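Local coordinates for protein putative adenylate cyclase (Vibrio parahaemolyticus, PDB 2ACA) that is of unknown function but, as a CYTH-family putative adenylate cyclase, probably binds a triphosphate such as ATP within a beta-barrel tunnel, at residues Q8-E12 / D83-A87; Q58-V63 / W75-P80. One frame throughout, in Å; residues are numbered along the deposited sequence.

Contact 1 (Q8-E12 / D83-A87); sequences QGQFE and DRCEA
Phe11 and Arg84 form a single backbone bridge where the two outermost strands of the antiparallel sheet, 11-19 and 85-89, begin, a seam consistent with the closed, tunnel-like barrel of CYTH proteins. Two hydrogen bonds flank it. Glu12 N donates to Asp83 O at 2.9 Å, and Cys85 N donates to Gln10 O at 2.9 Å.

One side of the seam faces the second subunit, whose Asn102 packs on Arg84 and whose Met99 packs on Glu86. Here Gln10 reaches across. Its CB sits over the centre of the Phe11 ring, and with CG anti to the backbone N (chi1 -172°) the extended chain runs towards Arg84. Gln10 CG rests 3.8 Å from Arg84 CG and beside Glu86 CG; CD approaches Arg84 NE; Gln10 OE1 lies over one guanidinium face, 3.1 Å from Arg84 NE but at an angle too poor for a hydrogen bond. The length of glutamine lets its CG pack against Arg84 and Glu86 while the amide lies beside their ion pair. The guanidinium keeps its edge for Glu86, in a salt bridge in which NE and NH2 both donate to Glu86 OE2.

On the barrel side, Glu12, the first glutamate of the family's ExExK signature, lies near a bound phosphate. Its carboxylate turns along the small Cys85 side chain, with Glu12 OE2 3.4 Å from Cys85 SG.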
# COMPACT_ATOMS: atom_id res chain seq x y z
N GLN A 8 -5.07 18.85 -1.96
CA GLN A 8 -4.88 17.80 -3.00
C GLN A 8 -5.07 16.40 -2.42
O GLN A 8 -4.17 15.86 -1.78
CB GLN A 8 -3.47 17.93 -3.61
CG GLN A 8 -3.38 18.99 -4.72
CD GLN A 8 -1.95 19.43 -5.03
OE1 GLN A 8 -1.07 18.60 -5.28
NE2 GLN A 8 -1.72 20.74 -5.01
N GLY A 9 -6.25 15.82 -2.66
CA GLY A 9 -6.54 14.49 -2.15
C GLY A 9 -7.81 13.80 -2.61
O GLY A 9 -8.07 13.66 -3.81
N GLN A 10 -8.61 13.39 -1.63
CA GLN A 10 -9.86 12.66 -1.82
C GLN A 10 -10.84 13.09 -2.92
O GLN A 10 -11.67 12.30 -3.35
CB GLN A 10 -10.61 12.59 -0.47
CG GLN A 10 -11.84 11.69 -0.47
CD GLN A 10 -12.50 11.57 0.89
OE1 GLN A 10 -13.45 10.82 1.07
NE2 GLN A 10 -11.99 12.33 1.86
N PHE A 11 -10.74 14.33 -3.39
CA PHE A 11 -11.68 14.79 -4.41
C PHE A 11 -10.99 15.24 -5.68
O PHE A 11 -10.26 16.23 -5.70
CB PHE A 11 -12.56 15.89 -3.82
CG PHE A 11 -13.17 15.51 -2.50
CD1 PHE A 11 -13.94 14.34 -2.40
CD2 PHE A 11 -12.94 16.25 -1.35
CE1 PHE A 11 -14.44 13.92 -1.18
CE2 PHE A 11 -13.44 15.82 -0.12
CZ PHE A 11 -14.19 14.66 -0.04
N GLU A 12 -11.25 14.50 -6.76
CA GLU A 12 -10.63 14.74 -8.05
C GLU A 12 -11.62 15.01 -9.17
O GLU A 12 -12.36 14.12 -9.58
CB GLU A 12 -9.77 13.52 -8.40
CG GLU A 12 -9.09 13.56 -9.76
CD GLU A 12 -8.49 12.21 -10.15
OE1 GLU A 12 -7.69 12.16 -11.11
OE2 GLU A 12 -8.82 11.20 -9.50
N ASP A 83 -16.87 12.09 -7.71
CA ASP A 83 -15.55 12.71 -7.67
C ASP A 83 -14.62 12.24 -6.55
O ASP A 83 -13.64 12.92 -6.23
CB ASP A 83 -15.72 14.23 -7.54
CG ASP A 83 -16.55 14.61 -6.33
OD1 ASP A 83 -17.77 14.33 -6.34
OD2 ASP A 83 -15.99 15.18 -5.37
N ARG A 84 -14.91 11.08 -5.96
CA ARG A 84 -14.05 10.59 -4.88
C ARG A 84 -13.00 9.62 -5.39
O ARG A 84 -13.31 8.63 -6.07
CB ARG A 84 -14.89 9.92 -3.78
CG ARG A 84 -14.09 9.46 -2.56
CD ARG A 84 -14.96 8.72 -1.56
NE ARG A 84 -14.20 8.20 -0.42
CZ ARG A 84 -14.71 7.48 0.58
NH1 ARG A 84 -16.00 7.18 0.59
NH2 ARG A 84 -13.92 7.06 1.56
N CYS A 85 -11.75 9.90 -5.06
CA CYS A 85 -10.65 9.04 -5.46
C CYS A 85 -9.54 9.08 -4.42
O CYS A 85 -9.01 10.15 -4.08
CB CYS A 85 -10.09 9.48 -6.82
SG CYS A 85 -8.71 8.49 -7.40
N GLU A 86 -9.20 7.92 -3.89
CA GLU A 86 -8.15 7.84 -2.89
C GLU A 86 -7.04 6.93 -3.38
O GLU A 86 -7.27 5.97 -4.12
CB GLU A 86 -8.72 7.36 -1.56
CG GLU A 86 -9.84 8.24 -1.05
CD GLU A 86 -10.26 7.91 0.37
OE1 GLU A 86 -9.44 8.09 1.29
OE2 GLU A 86 -11.41 7.46 0.56
N ALA A 87 -5.82 7.24 -2.97
CA ALA A 87 -4.68 6.45 -3.38
C ALA A 87 -3.52 6.62 -2.43
O ALA A 87 -3.52 7.47 -1.56
CB ALA A 87 -4.24 6.88 -4.76

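Contact 2 (Q58-V63 / W75-P80); sequences QGKSLV and WIVKGP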
# COMPACT_ATOMS: atom_id res chain seq x y z
N GLN A 58 -21.53 -1.47 -5.86
CA GLN A 58 -21.59 -0.28 -5.02
C GLN A 58 -21.00 0.97 -5.68
O GLN A 58 -20.88 2.02 -5.04
CB GLN A 58 -20.89 -0.56 -3.69
CG GLN A 58 -21.62 -1.61 -2.86
CD GLN A 58 -23.05 -1.18 -2.54
OE1 GLN A 58 -23.93 -2.01 -2.31
NE2 GLN A 58 -23.28 0.14 -2.50
N GLY A 59 -20.62 0.87 -6.95
CA GLY A 59 -20.06 2.01 -7.66
C GLY A 59 -18.63 2.32 -7.25
O GLY A 59 -18.22 3.47 -7.19
N LYS A 60 -17.87 1.28 -6.96
CA LYS A 60 -16.49 1.48 -6.55
C LYS A 60 -15.54 0.66 -7.40
O LYS A 60 -15.92 -0.34 -8.01
CB LYS A 60 -16.33 1.08 -5.08
CG LYS A 60 -17.25 1.82 -4.14
CD LYS A 60 -17.22 1.20 -2.74
CE LYS A 60 -18.17 1.92 -1.79
NZ LYS A 60 -18.17 1.30 -0.44
N SER A 61 -14.29 1.10 -7.46
CA SER A 61 -13.27 0.40 -8.21
C SER A 61 -12.01 0.36 -7.35
O SER A 61 -11.66 1.33 -6.67
CB SER A 61 -12.99 1.09 -9.55
OG SER A 61 -12.70 2.47 -9.38
N LEU A 62 -11.35 -0.80 -7.38
CA LEU A 62 -10.13 -1.05 -6.63
C LEU A 62 -9.06 -1.34 -7.67
O LEU A 62 -9.21 -2.27 -8.46
CB LEU A 62 -10.34 -2.26 -5.71
CG LEU A 62 -9.12 -2.89 -5.03
CD1 LEU A 62 -8.43 -1.90 -4.11
CD2 LEU A 62 -9.60 -4.11 -4.23
N VAL A 63 -7.99 -0.56 -7.67
CA VAL A 63 -6.96 -0.75 -8.68
C VAL A 63 -5.52 -0.74 -8.20
O VAL A 63 -5.15 0.04 -7.32
CB VAL A 63 -7.10 0.37 -9.77
CG1 VAL A 63 -5.99 0.25 -10.81
CG2 VAL A 63 -8.48 0.29 -10.44
N TRP A 75 -1.96 2.11 -5.25
CA TRP A 75 -3.08 1.31 -4.78
C TRP A 75 -4.18 2.38 -4.84
O TRP A 75 -4.07 3.42 -4.20
CB TRP A 75 -2.79 0.80 -3.36
CG TRP A 75 -3.98 0.34 -2.59
CD1 TRP A 75 -5.19 -0.05 -3.08
CD2 TRP A 75 -4.07 0.22 -1.17
NE1 TRP A 75 -6.03 -0.40 -2.06
CE2 TRP A 75 -5.37 -0.24 -0.87
CE3 TRP A 75 -3.18 0.46 -0.11
CZ2 TRP A 75 -5.81 -0.47 0.44
CZ3 TRP A 75 -3.61 0.24 1.19
CH2 TRP A 75 -4.91 -0.23 1.46
N ILE A 76 -5.22 2.13 -5.63
CA ILE A 76 -6.29 3.11 -5.83
C ILE A 76 -7.71 2.62 -5.60
O ILE A 76 -8.05 1.50 -5.95
CB ILE A 76 -6.31 3.63 -7.30
CG1 ILE A 76 -4.90 3.96 -7.79
CG2 ILE A 76 -7.26 4.82 -7.43
CD1 ILE A 76 -4.18 4.94 -6.97
N VAL A 77 -8.53 3.50 -5.04
CA VAL A 77 -9.95 3.19 -4.87
C VAL A 77 -10.77 4.42 -5.30
O VAL A 77 -10.59 5.51 -4.76
CB VAL A 77 -10.31 2.82 -3.44
CG1 VAL A 77 -11.79 2.56 -3.35
CG2 VAL A 77 -9.54 1.58 -3.02
N LYS A 78 -11.64 4.22 -6.29
CA LYS A 78 -12.48 5.29 -6.80
C LYS A 78 -13.93 5.06 -6.42
O LYS A 78 -14.38 3.91 -6.33
CB LYS A 78 -12.38 5.38 -8.33
CG LYS A 78 -11.06 5.92 -8.85
CD LYS A 78 -11.05 5.94 -10.37
CE LYS A 78 -9.76 6.53 -10.94
NZ LYS A 78 -9.65 7.99 -10.67
N GLY A 79 -14.66 6.16 -6.20
CA GLY A 79 -16.06 6.07 -5.83
C GLY A 79 -16.26 5.93 -4.33
O GLY A 79 -15.29 5.95 -3.57
N PRO A 80 -17.51 5.78 -3.86
CA PRO A 80 -18.73 5.75 -4.68
C PRO A 80 -19.10 7.12 -5.25
O PRO A 80 -19.65 7.21 -6.34
CB PRO A 80 -19.78 5.22 -3.71
CG PRO A 80 -19.34 5.78 -2.40
CD PRO A 80 -17.84 5.54 -2.44
O HOH W 1 -19.62 5.68 -8.71
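Val63 and Ile76 form a hydrogen-bonded pair of an antiparallel beta hairpin, strands 61-68 and 72-78 of the CYTH barrel. Val63 N to Ile76 O and Ile76 N to Val63 O both measure 2.7 Å, and the beta-branched side chains meet CB to CB on the same face as Ser61 and Lys78. Ser61 suits its place by being small: chi1 of 53° sets OG between the backbone N and carbonyl carbon, against Lys78 CB at 3.1 Å. The end of Lys78 leads away to about 4 Å from a phosphate, probably from the crystallisation liquor, with a weak, long ion pair to Glu12.

The opposite face is greasy. Leu62 CD1 packs on Val77 CG2 at 3.8 Å and touches the edge of the Trp75 ring, 3.5 Å from NE1. That ring also stacks on Trp75 of the second subunit, and Met103 of that subunit covers Leu62.

Towards 58-60 and 79-80 the regular ladder ends and the contact opens, with Gln58, Gly59 and Pro80 exposed. Gly59, with positive phi, ends a short helix in a Schellman motif, while Gly79, lacking a side chain, lets Gly59 O come close ahead of the cis peptide to Pro80. One water donates to Gly59 O at 3.0 Å and to Pro80 O at 2.8 Å. Lys60 lies alongside the proline, CE 3.7 Å from Pro80 CD, and its NZ bonds to Asn102 O of the second subunit.

Trp75 NE1 has no polar partner, which implies that its indole is held by packing and stacking, while backbone bonds fix the strands and water serves the open end.

In the fold
From the N terminus, residues 8-12 open the first strand of the sheet, and the chain passes through helix 22-30 and strand 35-49 before reaching 58-63. A short connection after strand 61-68 brings back 75-80, so contact 2 closes a hairpin with only 11 residues between its segments. Two residues later comes 83-87, which returns to 8-12; contact 1 thus closes a far longer loop of 70 residues that contains contact 2 whole. Contact 1 joins the two ends of the sheet, contact 2 two neighbours within it. They touch through strands 72-78 and 85-89, where Glu86 N bonds to Val77 O and Gly79 N probably to Arg84 O, and both reach the second subunit.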